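Local coordinates for protein transcription regulator (PDB 3CLK) that probably regulates transcription as a DNA-binding dimer, through a two-lobed periplasmic-binding-protein-like core of the kind that senses small effector molecules, at residues B[35-40]-B[250-255]; B[83-86]-B[90-93]; B[97-102]-B[136-141]; B[103-108]-B[244-249]. All coordinates share one frame; numbering follows the deposited sequence.

Contact 1 of 4, residues B[35-40]-B[250-255]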
loop_
_atom_site.group_PDB
_atom_site.type_symbol
_atom_site.label_atom_id
_atom_site.label_comp_id
_atom_site.label_asym_id
_atom_site.label_seq_id
_atom_site.Cartn_x
_atom_site.Cartn_y
_atom_site.Cartn_z
ATOM N N HIS B 35 11.376 12.288 14.182
ATOM C CA HIS B 35 10.679 13.045 15.214
ATOM C C HIS B 35 11.248 12.763 16.599
ATOM O O HIS B 35 10.772 13.300 17.596
ATOM C CB HIS B 35 9.180 12.730 15.182
ATOM C CG HIS B 35 8.319 13.858 15.662
ATOM N ND1 HIS B 35 8.285 14.264 16.980
ATOM C CD2 HIS B 35 7.487 14.691 14.992
ATOM C CE1 HIS B 35 7.471 15.297 17.101
ATOM N NE2 HIS B 35 6.974 15.577 15.910
ATOM N N LYS B 36 12.268 11.911 16.657
ATOM C CA LYS B 36 12.919 11.582 17.919
ATOM C C LYS B 36 14.184 12.431 17.997
ATOM O O LYS B 36 14.771 12.612 19.067
ATOM C CB LYS B 36 13.280 10.098 17.969
ATOM C CG LYS B 36 13.877 9.650 19.294
ATOM C CD LYS B 36 14.135 8.152 19.312
ATOM C CE LYS B 36 12.847 7.363 19.109
ATOM N NZ LYS B 36 13.089 5.891 19.121
ATOM N N ASN B 37 14.594 12.936 16.838
ATOM C CA ASN B 37 15.765 13.796 16.714
ATOM C C ASN B 37 15.250 15.210 16.461
ATOM O O ASN B 37 16.027 16.151 16.314
ATOM C CB ASN B 37 16.635 13.357 15.529
ATOM C CG ASN B 37 17.398 12.076 15.800
ATOM O OD1 ASN B 37 18.320 12.049 16.615
ATOM N ND2 ASN B 37 17.018 11.002 15.115
ATOM N N GLY B 38 13.928 15.343 16.403
ATOM C CA GLY B 38 13.318 16.637 16.163
ATOM C C GLY B 38 13.388 17.062 14.706
ATOM O O GLY B 38 13.078 18.207 14.371
ATOM N N TYR B 39 13.793 16.139 13.838
ATOM C CA TYR B 39 13.905 16.418 12.408
ATOM C C TYR B 39 12.544 16.427 11.718
ATOM O O TYR B 39 11.585 15.834 12.209
ATOM C CB TYR B 39 14.777 15.363 11.729
ATOM C CG TYR B 39 16.206 15.291 12.214
ATOM C CD1 TYR B 39 17.020 14.220 11.854
ATOM C CD2 TYR B 39 16.752 16.291 13.018
ATOM C CE1 TYR B 39 18.339 14.142 12.277
ATOM C CE2 TYR B 39 18.073 16.224 13.449
ATOM C CZ TYR B 39 18.861 15.143 13.074
ATOM O OH TYR B 39 20.167 15.055 13.496
ATOM N N ASN B 40 12.474 17.099 10.571
ATOM C CA ASN B 40 11.250 17.171 9.779
ATOM C C ASN B 40 11.435 16.213 8.606
ATOM O O ASN B 40 12.554 15.777 8.338
ATOM C CB ASN B 40 11.030 18.593 9.254
ATOM C CG ASN B 40 10.966 19.625 10.368
ATOM O OD1 ASN B 40 10.117 19.547 11.256
ATOM N ND2 ASN B 40 11.867 20.604 10.321
ATOM N N GLN B 250 22.112 7.281 10.442
ATOM C CA GLN B 250 23.326 7.487 9.661
ATOM C C GLN B 250 23.448 8.973 9.321
ATOM O O GLN B 250 24.553 9.525 9.299
ATOM C CB GLN B 250 23.305 6.652 8.374
ATOM C CG GLN B 250 23.533 5.163 8.592
ATOM C CD GLN B 250 24.907 4.851 9.173
ATOM O OE1 GLN B 250 25.939 5.070 8.530
ATOM N NE2 GLN B 250 24.923 4.337 10.396
ATOM N N ILE B 251 22.309 9.616 9.064
ATOM C CA ILE B 251 22.296 11.044 8.748
ATOM C C ILE B 251 22.669 11.817 10.004
ATOM O O ILE B 251 23.549 12.678 9.980
ATOM C CB ILE B 251 20.899 11.521 8.289
ATOM C CG1 ILE B 251 20.517 10.847 6.970
ATOM C CG2 ILE B 251 20.898 13.032 8.131
ATOM C CD1 ILE B 251 19.138 11.258 6.444
ATOM N N HIS B 252 21.986 11.500 11.100
ATOM C CA HIS B 252 22.240 12.148 12.380
ATOM C C HIS B 252 23.718 12.012 12.745
ATOM O O HIS B 252 24.346 12.958 13.212
ATOM C CB HIS B 252 21.390 11.498 13.474
ATOM C CG HIS B 252 21.680 12.011 14.852
ATOM N ND1 HIS B 252 21.531 11.233 15.980
ATOM C CD2 HIS B 252 22.092 13.225 15.285
ATOM C CE1 HIS B 252 21.839 11.945 17.049
ATOM N NE2 HIS B 252 22.183 13.158 16.655
ATOM N N GLN B 253 24.262 10.822 12.526
ATOM C CA GLN B 253 25.655 10.534 12.832
ATOM C C GLN B 253 26.619 11.285 11.916
ATOM O O GLN B 253 27.752 11.577 12.308
ATOM C CB GLN B 253 25.900 9.030 12.723
ATOM C CG GLN B 253 27.287 8.570 13.122
ATOM C CD GLN B 253 27.661 8.991 14.535
ATOM O OE1 GLN B 253 26.854 8.889 15.463
ATOM N NE2 GLN B 253 28.896 9.455 14.706
ATOM N N SER B 254 26.168 11.601 10.702
ATOM C CA SER B 254 27.006 12.314 9.743
ATOM C C SER B 254 27.139 13.789 10.113
ATOM O O SER B 254 28.117 14.437 9.742
ATOM C CB SER B 254 26.436 12.193 8.326
ATOM O OG SER B 254 25.268 12.978 8.178
ATOM N N VAL B 255 26.155 14.323 10.830
ATOM C CA VAL B 255 26.216 15.720 11.245
ATOM C C VAL B 255 26.967 15.800 12.570
ATOM O O VAL B 255 27.662 16.779 12.846
ATOM C CB VAL B 255 24.809 16.336 11.432
ATOM C CG1 VAL B 255 23.968 16.087 10.198
ATOM C CG2 VAL B 255 24.142 15.769 12.670
HETATM O O HOH W 1 19.266 8.938 15.459
#

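Contact 2 of 4, residues B[83-86]-B[90-93]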
loop_
_atom_site.group_PDB
_atom_site.type_symbol
_atom_site.label_atom_id
_atom_site.label_comp_id
_atom_site.label_asym_id
_atom_site.label_seq_id
_atom_site.Cartn_x
_atom_site.Cartn_y
_atom_site.Cartn_z
ATOM N N LEU B 83 25.347 12.958 -9.757
ATOM C CA LEU B 83 24.671 14.202 -9.441
ATOM C C LEU B 83 24.443 14.308 -7.929
ATOM O O LEU B 83 24.804 15.306 -7.308
ATOM C CB LEU B 83 23.342 14.272 -10.194
ATOM C CG LEU B 83 22.462 15.511 -10.028
ATOM C CD1 LEU B 83 21.630 15.399 -8.764
ATOM C CD2 LEU B 83 23.337 16.761 -10.012
ATOM N N LEU B 84 23.846 13.276 -7.344
ATOM C CA LEU B 84 23.589 13.264 -5.909
ATOM C C LEU B 84 24.905 13.270 -5.140
ATOM O O LEU B 84 25.016 13.892 -4.089
ATOM C CB LEU B 84 22.777 12.020 -5.520
ATOM C CG LEU B 84 22.581 11.733 -4.025
ATOM C CD1 LEU B 84 21.868 12.892 -3.344
ATOM C CD2 LEU B 84 21.782 10.445 -3.863
ATOM N N GLN B 85 25.903 12.575 -5.671
ATOM C CA GLN B 85 27.197 12.505 -5.012
ATOM C C GLN B 85 27.961 13.825 -5.054
ATOM O O GLN B 85 28.815 14.076 -4.206
ATOM C CB GLN B 85 28.042 11.389 -5.627
ATOM C CG GLN B 85 27.496 9.991 -5.365
ATOM C CD GLN B 85 28.543 8.908 -5.550
ATOM O OE1 GLN B 85 28.254 7.716 -5.425
ATOM N NE2 GLN B 85 29.769 9.319 -5.839
ATOM N N SER B 86 27.646 14.672 -6.030
ATOM C CA SER B 86 28.320 15.960 -6.166
ATOM C C SER B 86 27.674 17.063 -5.338
ATOM O O SER B 86 28.298 18.093 -5.075
ATOM C CB SER B 86 28.347 16.393 -7.632
ATOM O OG SER B 86 29.175 15.536 -8.391
ATOM N N PRO B 90 24.553 14.479 2.625
ATOM C CA PRO B 90 24.632 13.133 3.196
ATOM C C PRO B 90 23.492 12.287 2.627
ATOM O O PRO B 90 22.348 12.736 2.582
ATOM C CB PRO B 90 24.464 13.386 4.694
ATOM C CG PRO B 90 25.068 14.742 4.875
ATOM C CD PRO B 90 24.526 15.499 3.687
ATOM N N TYR B 91 23.790 11.073 2.185
ATOM C CA TYR B 91 22.738 10.229 1.635
ATOM C C TYR B 91 22.987 8.758 1.934
ATOM O O TYR B 91 24.115 8.351 2.215
ATOM C CB TYR B 91 22.628 10.445 0.118
ATOM C CG TYR B 91 23.754 9.815 -0.666
ATOM C CD1 TYR B 91 23.663 8.496 -1.109
ATOM C CD2 TYR B 91 24.937 10.514 -0.916
ATOM C CE1 TYR B 91 24.721 7.882 -1.776
ATOM C CE2 TYR B 91 26.008 9.906 -1.582
ATOM C CZ TYR B 91 25.887 8.590 -2.008
ATOM O OH TYR B 91 26.930 7.973 -2.662
ATOM N N CYS B 92 21.917 7.968 1.869
ATOM C CA CYS B 92 21.989 6.536 2.119
ATOM C C CYS B 92 20.803 5.864 1.434
ATOM O O CYS B 92 19.684 6.380 1.469
ATOM C CB CYS B 92 21.943 6.256 3.624
ATOM S SG CYS B 92 22.277 4.528 4.095
ATOM N N PHE B 93 21.062 4.728 0.795
ATOM C CA PHE B 93 20.010 3.972 0.123
ATOM C C PHE B 93 19.390 2.982 1.111
ATOM O O PHE B 93 20.096 2.400 1.938
ATOM C CB PHE B 93 20.577 3.198 -1.074
ATOM C CG PHE B 93 20.894 4.063 -2.265
ATOM C CD1 PHE B 93 22.036 4.860 -2.284
ATOM C CD2 PHE B 93 20.050 4.077 -3.372
ATOM C CE1 PHE B 93 22.331 5.660 -3.396
ATOM C CE2 PHE B 93 20.332 4.870 -4.486
ATOM C CZ PHE B 93 21.472 5.663 -4.501
#

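Contact 3 of 4, residues B[97-102]-B[136-141]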
loop_
_atom_site.group_PDB
_atom_site.type_symbol
_atom_site.label_atom_id
_atom_site.label_comp_id
_atom_site.label_asym_id
_atom_site.label_seq_id
_atom_site.Cartn_x
_atom_site.Cartn_y
_atom_site.Cartn_z
ATOM N N GLY B 97 20.716 -3.164 -2.096
ATOM C CA GLY B 97 22.156 -3.308 -1.971
ATOM C C GLY B 97 22.840 -2.982 -3.286
ATOM O O GLY B 97 22.182 -2.856 -4.319
ATOM N N PHE B 98 24.164 -2.856 -3.253
ATOM C CA PHE B 98 24.937 -2.524 -4.444
ATOM C C PHE B 98 26.274 -3.245 -4.458
ATOM O O PHE B 98 26.781 -3.657 -3.411
ATOM C CB PHE B 98 25.191 -1.018 -4.492
ATOM C CG PHE B 98 23.942 -0.199 -4.581
ATOM C CD1 PHE B 98 23.307 -0.012 -5.803
ATOM C CD2 PHE B 98 23.397 0.383 -3.445
ATOM C CE1 PHE B 98 22.144 0.752 -5.892
ATOM C CE2 PHE B 98 22.238 1.145 -3.522
ATOM C CZ PHE B 98 21.610 1.333 -4.748
ATOM N N ASP B 99 26.852 -3.387 -5.647
ATOM C CA ASP B 99 28.141 -4.051 -5.786
ATOM C C ASP B 99 29.289 -3.129 -5.385
ATOM O O ASP B 99 30.312 -3.595 -4.884
ATOM C CB ASP B 99 28.349 -4.529 -7.226
ATOM C CG ASP B 99 27.496 -5.735 -7.570
ATOM O OD1 ASP B 99 27.671 -6.790 -6.921
ATOM O OD2 ASP B 99 26.654 -5.627 -8.487
ATOM N N ASP B 100 29.118 -1.827 -5.605
ATOM C CA ASP B 100 30.157 -0.854 -5.262
ATOM C C ASP B 100 30.152 -0.488 -3.778
ATOM O O ASP B 100 29.592 -1.213 -2.958
ATOM C CB ASP B 100 30.015 0.419 -6.108
ATOM C CG ASP B 100 28.683 1.109 -5.913
ATOM O OD1 ASP B 100 28.130 1.031 -4.798
ATOM O OD2 ASP B 100 28.197 1.744 -6.872
ATOM N N ASP B 101 30.774 0.641 -3.442
ATOM C CA ASP B 101 30.866 1.095 -2.054
ATOM C C ASP B 101 29.829 2.144 -1.660
ATOM O O ASP B 101 29.953 2.795 -0.624
ATOM C CB ASP B 101 32.274 1.631 -1.774
ATOM C CG ASP B 101 32.780 2.546 -2.872
ATOM O OD1 ASP B 101 32.084 3.532 -3.197
ATOM O OD2 ASP B 101 33.877 2.276 -3.411
ATOM N N ARG B 102 28.813 2.302 -2.499
ATOM C CA ARG B 102 27.727 3.240 -2.246
ATOM C C ARG B 102 27.117 2.867 -0.893
ATOM O O ARG B 102 26.938 1.689 -0.597
ATOM C CB ARG B 102 26.691 3.071 -3.349
ATOM C CG ARG B 102 25.537 4.029 -3.345
ATOM C CD ARG B 102 24.622 3.677 -4.510
ATOM N NE ARG B 102 25.355 3.000 -5.582
ATOM C CZ ARG B 102 24.919 2.889 -6.832
ATOM N NH1 ARG B 102 23.753 3.414 -7.176
ATOM N NH2 ARG B 102 25.647 2.251 -7.736
ATOM N N TYR B 136 17.860 -9.459 -13.555
ATOM C CA TYR B 136 19.027 -8.672 -13.975
ATOM C C TYR B 136 19.668 -7.796 -12.899
ATOM O O TYR B 136 20.860 -7.911 -12.628
ATOM C CB TYR B 136 18.664 -7.798 -15.185
ATOM C CG TYR B 136 18.063 -8.566 -16.338
ATOM C CD1 TYR B 136 18.787 -9.564 -16.989
ATOM C CD2 TYR B 136 16.760 -8.305 -16.768
ATOM C CE1 TYR B 136 18.228 -10.288 -18.043
ATOM C CE2 TYR B 136 16.193 -9.021 -17.819
ATOM C CZ TYR B 136 16.931 -10.010 -18.452
ATOM O OH TYR B 136 16.370 -10.720 -19.492
ATOM N N PRO B 137 18.891 -6.899 -12.281
ATOM C CA PRO B 137 19.464 -6.036 -11.242
ATOM C C PRO B 137 20.010 -6.775 -10.013
ATOM O O PRO B 137 19.658 -7.930 -9.758
ATOM C CB PRO B 137 18.310 -5.093 -10.901
ATOM C CG PRO B 137 17.097 -5.914 -11.188
ATOM C CD PRO B 137 17.460 -6.610 -12.481
ATOM N N TYR B 138 20.873 -6.086 -9.272
ATOM C CA TYR B 138 21.518 -6.592 -8.061
ATOM C C TYR B 138 20.580 -7.355 -7.122
ATOM O O TYR B 138 20.859 -8.488 -6.740
ATOM C CB TYR B 138 22.132 -5.420 -7.293
ATOM C CG TYR B 138 22.799 -5.810 -5.997
ATOM C CD1 TYR B 138 24.161 -6.122 -5.959
ATOM C CD2 TYR B 138 22.072 -5.872 -4.809
ATOM C CE1 TYR B 138 24.780 -6.485 -4.765
ATOM C CE2 TYR B 138 22.679 -6.235 -3.614
ATOM C CZ TYR B 138 24.029 -6.537 -3.602
ATOM O OH TYR B 138 24.631 -6.883 -2.424
ATOM N N THR B 139 19.485 -6.708 -6.733
ATOM C CA THR B 139 18.500 -7.307 -5.836
ATOM C C THR B 139 18.088 -8.706 -6.292
ATOM O O THR B 139 18.284 -9.690 -5.577
ATOM C CB THR B 139 17.233 -6.440 -5.756
ATOM O OG1 THR B 139 17.568 -5.136 -5.263
ATOM C CG2 THR B 139 16.215 -7.080 -4.823
ATOM N N GLY B 140 17.511 -8.777 -7.486
ATOM C CA GLY B 140 17.066 -10.045 -8.028
ATOM C C GLY B 140 18.171 -11.059 -8.220
ATOM O O GLY B 140 17.987 -12.241 -7.944
ATOM N N ARG B 141 19.320 -10.603 -8.706
ATOM C CA ARG B 141 20.457 -11.495 -8.914
ATOM C C ARG B 141 20.836 -12.211 -7.627
ATOM O O ARG B 141 21.043 -13.423 -7.624
ATOM C CB ARG B 141 21.666 -10.698 -9.418
ATOM C CG ARG B 141 22.970 -11.488 -9.526
ATOM C CD ARG B 141 22.881 -12.588 -10.572
ATOM N NE ARG B 141 22.429 -13.865 -10.020
ATOM C CZ ARG B 141 21.664 -14.732 -10.676
ATOM N NH1 ARG B 141 21.253 -14.459 -11.912
ATOM N NH2 ARG B 141 21.319 -15.876 -10.105
#

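Contact 4 of 4, residues B[103-108]-B[244-249]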
loop_
_atom_site.group_PDB
_atom_site.type_symbol
_atom_site.label_atom_id
_atom_site.label_comp_id
_atom_site.label_asym_id
_atom_site.label_seq_id
_atom_site.Cartn_x
_atom_site.Cartn_y
_atom_site.Cartn_z
ATOM N N PRO B 103 26.811 3.861 -0.046
ATOM C CA PRO B 103 26.225 3.556 1.263
ATOM C C PRO B 103 24.794 3.035 1.149
ATOM O O PRO B 103 23.975 3.593 0.424
ATOM C CB PRO B 103 26.295 4.894 1.994
ATOM C CG PRO B 103 26.133 5.883 0.875
ATOM C CD PRO B 103 27.022 5.312 -0.202
ATOM N N PHE B 104 24.499 1.955 1.859
ATOM C CA PHE B 104 23.157 1.398 1.821
ATOM C C PHE B 104 22.826 0.613 3.079
ATOM O O PHE B 104 23.711 0.176 3.807
ATOM C CB PHE B 104 22.977 0.508 0.584
ATOM C CG PHE B 104 23.695 -0.819 0.660
ATOM C CD1 PHE B 104 23.222 -1.841 1.482
ATOM C CD2 PHE B 104 24.825 -1.054 -0.118
ATOM C CE1 PHE B 104 23.860 -3.073 1.528
ATOM C CE2 PHE B 104 25.474 -2.285 -0.083
ATOM C CZ PHE B 104 24.993 -3.299 0.740
ATOM N N ILE B 105 21.534 0.470 3.327
ATOM C CA ILE B 105 21.021 -0.285 4.455
ATOM C C ILE B 105 19.886 -1.112 3.872
ATOM O O ILE B 105 18.920 -0.556 3.332
ATOM C CB ILE B 105 20.447 0.631 5.534
ATOM C CG1 ILE B 105 21.562 1.504 6.116
ATOM C CG2 ILE B 105 19.764 -0.207 6.610
ATOM C CD1 ILE B 105 21.051 2.599 7.040
ATOM N N SER B 106 20.006 -2.431 3.964
ATOM C CA SER B 106 18.983 -3.319 3.429
ATOM C C SER B 106 19.174 -4.723 3.967
ATOM O O SER B 106 20.002 -4.951 4.854
ATOM C CB SER B 106 19.067 -3.362 1.904
ATOM O OG SER B 106 20.289 -3.945 1.490
ATOM N N SER B 107 18.397 -5.657 3.425
ATOM C CA SER B 107 18.486 -7.054 3.821
ATOM C C SER B 107 19.548 -7.712 2.967
ATOM O O SER B 107 19.964 -7.162 1.940
ATOM C CB SER B 107 17.152 -7.776 3.582
ATOM O OG SER B 107 16.113 -7.253 4.394
ATOM N N ASP B 108 19.991 -8.890 3.392
ATOM C CA ASP B 108 20.972 -9.644 2.630
ATOM C C ASP B 108 20.108 -10.409 1.633
ATOM O O ASP B 108 19.539 -11.451 1.964
ATOM C CB ASP B 108 21.710 -10.621 3.538
ATOM C CG ASP B 108 22.779 -11.391 2.804
ATOM O OD1 ASP B 108 22.554 -11.769 1.635
ATOM O OD2 ASP B 108 23.841 -11.629 3.402
ATOM N N GLY B 244 14.439 2.090 8.137
ATOM C CA GLY B 244 14.122 3.500 8.238
ATOM C C GLY B 244 14.717 4.148 9.469
ATOM O O GLY B 244 15.172 5.297 9.422
ATOM N N VAL B 245 14.699 3.419 10.581
ATOM C CA VAL B 245 15.265 3.928 11.826
ATOM C C VAL B 245 16.768 4.151 11.650
ATOM O O VAL B 245 17.276 5.243 11.884
ATOM C CB VAL B 245 15.044 2.935 12.988
ATOM C CG1 VAL B 245 15.814 3.391 14.230
ATOM C CG2 VAL B 245 13.563 2.838 13.293
ATOM N N THR B 246 17.462 3.102 11.220
ATOM C CA THR B 246 18.905 3.138 11.009
ATOM C C THR B 246 19.302 4.210 9.996
ATOM O O THR B 246 20.303 4.919 10.178
ATOM C CB THR B 246 19.411 1.765 10.523
ATOM O OG1 THR B 246 18.979 0.751 11.442
ATOM C CG2 THR B 246 20.930 1.742 10.444
ATOM N N GLY B 247 18.516 4.330 8.931
ATOM C CA GLY B 247 18.803 5.324 7.917
ATOM C C GLY B 247 18.939 6.710 8.519
ATOM O O GLY B 247 19.908 7.410 8.261
ATOM N N VAL B 248 17.968 7.107 9.330
ATOM C CA VAL B 248 18.020 8.414 9.961
ATOM C C VAL B 248 19.211 8.528 10.917
ATOM O O VAL B 248 19.764 9.607 11.093
ATOM C CB VAL B 248 16.719 8.715 10.733
ATOM C CG1 VAL B 248 16.850 10.029 11.493
ATOM C CG2 VAL B 248 15.555 8.792 9.762
ATOM N N GLN B 249 19.607 7.417 11.529
ATOM C CA GLN B 249 20.738 7.438 12.454
ATOM C C GLN B 249 22.057 7.657 11.717
ATOM O O GLN B 249 23.019 8.163 12.297
ATOM C CB GLN B 249 20.793 6.141 13.274
ATOM C CG GLN B 249 19.577 5.942 14.178
ATOM C CD GLN B 249 19.692 4.720 15.071
ATOM O OE1 GLN B 249 20.009 3.628 14.609
ATOM N NE2 GLN B 249 19.425 4.902 16.359
#

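Contact 1 of 4, residues B[35-40]-B[250-255]
H252 carries most of the side of this contact given by helix 240-256, facing N37 and Y39 of the loop that leads into strand 41-44. The polar side comes first. The carbonyl end of N37 lies over one face of the imidazole, toward its rim, with N37 OD1 3.4 Å from H252 ND1; amide and ring planes are 53° apart. Sitting above the ring face, OD1 is badly angled for a direct hydrogen bond to ND1. A water makes the link instead. It accepts from N37 ND2 at 3.1 Å and is hydrogen-bonded to H252 ND1 at 3.3 Å. N37 ND2 also gives a weak bond to E33 O at the end of the preceding helix, so the amide has a second tie on its own side.

The packing side belongs to Y39. Its side chain crosses that of H252 at about a right angle, and Y39 OH comes to 3.2 Å from H252 CD2. Within the loop, N37 CB covers one face of the Y39 ring, 3.5 Å above its centre, and both residues face the helix. H252 meets them because its CG is anti to the backbone N (chi1 174°), which swings the imidazole off the helix toward the loop. An alanine here is likely to leave the bridging water without its ND1 partner and the Y39 hydroxyl without the ring beside it.

What joins loop to helix at this surface is thus one water bridge and van der Waals touches, with a single imidazole meeting both an amide and a phenol.

Contact 2 of 4, residues B[83-86]-B[90-93]
L84 and Y91 meet through two different first torsions: L84 CG is anti to its own backbone N, sending the isobutyl group off the helix toward the strand, while Y91 CG sits between the backbone N and the carbonyl carbon (chi1 74°), which lays the ring alongside the helix end. L84 CD2 then rests over one face of that ring, 4.1 Å from the centroid of the Y91 ring and 26° off the ring normal, a CH-pi contact. The touch is at the root of the ring rather than its far end: L84 CD2 is 3.8 Å from Y91 CG, and L84 CG stands over the rim on the same side.

These residues belong to a beta-alpha-beta unit, strand 68-72, helix 78-86 and strand 91-94, and the contact covers the return from the last helical turn into the second strand. L84 also packs on I69 and L71 of the first strand, so one leucine touches both strands of the unit from the helix between them.

At the phenol end of the ring the partner changes to Q85, an exposed residue. Its chain runs extended past CG and crosses the tyrosine obliquely, amide and ring planes 23° apart. Q85 CG approaches Y91 OH at 3.4 Å, and Q85 OE1 lies 3.1 Å from Y91 OH. Beyond the segments, P103, just before strand 104-106, also touches Y91.

Contact 3 of 4, residues B[97-102]-B[136-141]
Y138 and G97 meet between the two lobes of the periplasmic-binding-protein-like fold, where the loop 97-102 of one lobe faces the first turn of helix 138-153 in the other. The tyrosine does almost all the touching. With CG anti to the backbone N (chi1 178°), its ring projects from the helix start and lies flat against the loop backbone. G97 C stands 3.2 Å above the Y138 ring plane, near the rim, and F98 N is 3.6 Å above it, over the centre; G97 O comes to 3.1 Å from Y138 CD2. A side chain at G97 would run into Y138 CE2, so glycine lets the ring lie this close to the backbone.

D99 comes from another direction. Its carboxylate reaches the edge of the ring, turned 75° from it, with D99 OD1 3.6 Å from Y138 CE1. Past the ring, the hydroxyl makes a weak hydrogen bond with K142 NZ.

Behind this surface the loop is braced internally: R102 NH2 donates to D100 OD2 at 2.7 Å in a salt bridge, and the guanidinium lies with one face over F98 CD1. A serine in place of Y138 would probably strip the G97-F98 peptide of its cover and open a gap between the lobes at this point.

Ring face lies on peptide and a carboxylate meets the ring edge, without a hydrogen bond between the segments; such a join could let the lobes shift against each other, as in relatives that open and close.

Contact 4 of 4, residues B[103-108]-B[244-249]
I105 against T246 and G247 is a buried packing contact of helix on sheet, in the lobe built round the all-parallel sheet: strand 104-106 lies inside that sheet, and helix 240-256 covers one of its faces. The helix follows strand 234-237 of the other lobe, so the chain has crossed back to pack here, a topology familiar from periplasmic-binding-protein-like folds.

A single methyl makes the join. I105 CD1 ends an extended side chain, with CG1 anti to the carbonyl carbon (chi1 -64°) and CD1 continuing straight on (chi2 171°), and this length carries it from the strand to the helix surface. There I105 CD1 meets two neighbours: T246 CG2 at 3.5 Å and the backbone N of G247 at 3.6 Å. T246 turns its methyl to the isoleucine and crosses it obliquely, while its hydroxyl points to other company, OG1 being hydrogen-bonded to Q242 NE2 one turn earlier.

Across the sheet, I105 also touches C92 and L94 of strand 91-94, and I268, in the loop after strand 265-267, packs on it as well. Past the end of the strand, D108 caps the start of helix 109-121 through a bond from D111 N to its OD1.

Contact across the segments is thus purely van der Waals: the one hydroxyl nearby is satisfied within its own helix, and only carbon and a backbone N are offered to the methyl.

In the fold
Contact 4 is the buried one, contacts 2 and 3 are partly buried, and contact 1 lies at the surface. Contacts 1 and 4 share helix 240-256, one turn after another, and N37 and Y39 of the first touch V248 of the second. Contacts 2 and 4 sit on neighbouring strands of one parallel sheet, where F93 exchanges probable backbone bonds with P103 and I105. F93 also packs on F98 and R102, tying contact 2 to contact 3, which alone spans the two lobes. Chemistry follows place: methyl packing in the core, aromatic faces met by leucine or peptide in between, and a water-bridged histidine at the surface.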